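Local coordinates for protein esterase (Xanthomonas oryzae pv. oryzae, PDB 3H2G) that is an esterase that degrades rice cell walls and contributes to virulence, probably acting as a serine hydrolase of the alpha/beta-hydrolase fold, at residues A[151-156]-A[195-200]. Residues are numbered along the deposited sequence; the frame is centred on the assembly and turned at random.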
# COMPACT_ATOMS: atom_id res chain seq x y z
N ALA A 151 1.14 -4.86 -13.11
CA ALA A 151 -0.09 -4.10 -13.31
C ALA A 151 0.24 -2.94 -14.24
O ALA A 151 -0.54 -2.59 -15.12
CB ALA A 151 -0.62 -3.57 -11.98
N MET A 152 1.41 -2.34 -14.04
CA MET A 152 1.85 -1.23 -14.86
C MET A 152 2.13 -1.70 -16.29
O MET A 152 1.86 -0.98 -17.25
CB MET A 152 3.10 -0.59 -14.26
CG MET A 152 2.87 0.02 -12.88
SD MET A 152 4.33 0.89 -12.25
CE MET A 152 4.11 2.43 -13.00
N ARG A 153 2.66 -2.91 -16.42
CA ARG A 153 2.94 -3.47 -17.74
C ARG A 153 1.63 -3.67 -18.50
O ARG A 153 1.52 -3.28 -19.66
CB ARG A 153 3.69 -4.79 -17.60
CG ARG A 153 5.13 -4.63 -17.16
CD ARG A 153 5.78 -5.97 -16.84
NE ARG A 153 7.23 -5.84 -16.71
CZ ARG A 153 8.02 -6.75 -16.16
NH1 ARG A 153 7.50 -7.87 -15.66
NH2 ARG A 153 9.33 -6.55 -16.11
N ALA A 154 0.64 -4.26 -17.83
CA ALA A 154 -0.65 -4.51 -18.45
C ALA A 154 -1.39 -3.21 -18.75
O ALA A 154 -2.01 -3.07 -19.81
CB ALA A 154 -1.50 -5.40 -17.54
N ALA A 155 -1.32 -2.25 -17.83
CA ALA A 155 -1.97 -0.96 -18.04
C ALA A 155 -1.39 -0.27 -19.27
O ALA A 155 -2.11 0.37 -20.03
CB ALA A 155 -1.77 -0.07 -16.81
N ARG A 156 -0.08 -0.40 -19.48
CA ARG A 156 0.56 0.21 -20.64
C ARG A 156 -0.01 -0.36 -21.94
O ARG A 156 -0.06 0.34 -22.95
CB ARG A 156 2.08 0.00 -20.58
CG ARG A 156 2.79 1.05 -19.73
CD ARG A 156 4.29 0.81 -19.64
NE ARG A 156 5.01 1.99 -19.17
CZ ARG A 156 6.31 2.02 -18.92
NH1 ARG A 156 7.04 0.93 -19.08
NH2 ARG A 156 6.89 3.14 -18.52
N LYS A 195 15.54 0.28 -17.27
CA LYS A 195 15.37 0.58 -18.69
C LYS A 195 13.89 0.59 -19.06
O LYS A 195 13.44 1.43 -19.83
CB LYS A 195 16.10 -0.43 -19.57
CG LYS A 195 15.92 -0.14 -21.06
CD LYS A 195 16.64 -1.15 -21.95
CE LYS A 195 16.42 -0.81 -23.43
NZ LYS A 195 17.14 -1.73 -24.35
N GLU A 196 13.13 -0.35 -18.50
CA GLU A 196 11.70 -0.46 -18.78
C GLU A 196 10.86 0.65 -18.15
O GLU A 196 9.90 1.13 -18.75
CB GLU A 196 11.18 -1.82 -18.31
CG GLU A 196 9.70 -2.05 -18.58
CD GLU A 196 9.26 -3.45 -18.19
OE1 GLU A 196 8.06 -3.78 -18.35
OE2 GLU A 196 10.12 -4.23 -17.73
N PHE A 197 11.23 1.05 -16.93
CA PHE A 197 10.51 2.09 -16.20
C PHE A 197 11.43 3.24 -15.83
O PHE A 197 12.30 3.10 -14.97
CB PHE A 197 9.91 1.51 -14.92
CG PHE A 197 8.94 0.39 -15.15
CD1 PHE A 197 7.65 0.65 -15.60
CD2 PHE A 197 9.32 -0.93 -14.92
CE1 PHE A 197 6.75 -0.39 -15.82
CE2 PHE A 197 8.42 -1.97 -15.14
CZ PHE A 197 7.13 -1.70 -15.59
N HIS A 198 11.24 4.39 -16.48
CA HIS A 198 12.05 5.57 -16.19
C HIS A 198 11.47 6.23 -14.94
O HIS A 198 10.64 7.13 -15.02
CB HIS A 198 12.01 6.55 -17.38
CG HIS A 198 12.73 7.83 -17.14
ND1 HIS A 198 13.82 7.93 -16.29
CD2 HIS A 198 12.56 9.07 -17.66
CE1 HIS A 198 14.29 9.16 -16.31
NE2 HIS A 198 13.54 9.88 -17.13
N LEU A 199 11.93 5.75 -13.79
CA LEU A 199 11.47 6.23 -12.50
C LEU A 199 12.08 7.59 -12.15
O LEU A 199 13.30 7.71 -12.02
CB LEU A 199 11.82 5.19 -11.44
CG LEU A 199 11.19 5.26 -10.05
CD1 LEU A 199 9.67 5.25 -10.15
CD2 LEU A 199 11.68 4.07 -9.23
N VAL A 200 11.23 8.60 -11.99
CA VAL A 200 11.70 9.94 -11.68
C VAL A 200 11.27 10.46 -10.31
O VAL A 200 11.74 11.51 -9.87
CB VAL A 200 11.26 10.96 -12.75
CG1 VAL A 200 11.85 10.58 -14.10
CG2 VAL A 200 9.74 11.00 -12.83
O HOH W 1 9.56 4.50 -18.72
O HOH W 2 6.35 -1.89 -19.55
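Arg153 takes hold of Glu196 side-on in a bidentate salt bridge: Arg153 NE donates to Glu196 OE1 at 2.8 Å and NH2 to OE2 at 2.9 Å, both on the syn side. Carboxylate and guanidinium lie nearly coplanar, 10° apart. Two bonds to separate oxygens restrain the rotation of the carboxylate, while the remaining nitrogen, NH1, turns back to Asp150, so the arginine charge has two acidic partners. One helical turn on, Arg156 addresses the backbone instead. Its NH1 gives an almost straight bond to Glu196 O at 2.9 Å, approaching from above the carbonyl plane. One water joins this NH1 to Glu196 OE1, coupling the two arginines through one glutamate; a second links Arg156 NH2 to His198 N. The Phe197 ring lies between the Arg156 guanidinium and Met152. Phe197 CE1 sits over one face of that guanidinium, 3.5 Å from Arg156 NH1, whereas Arg153 CG meets the ring edge at CZ. Met152 CB rests 4.0 Å from Phe197 CE1, and SD adds an oblique Met-aromatic contact. Together they tie helix 141-162 to the loop leading into strand 198-205 of the alpha/beta-hydrolase sheet, with Met152 and Arg156 also touching Val170 on the adjacent parallel strand 169-175.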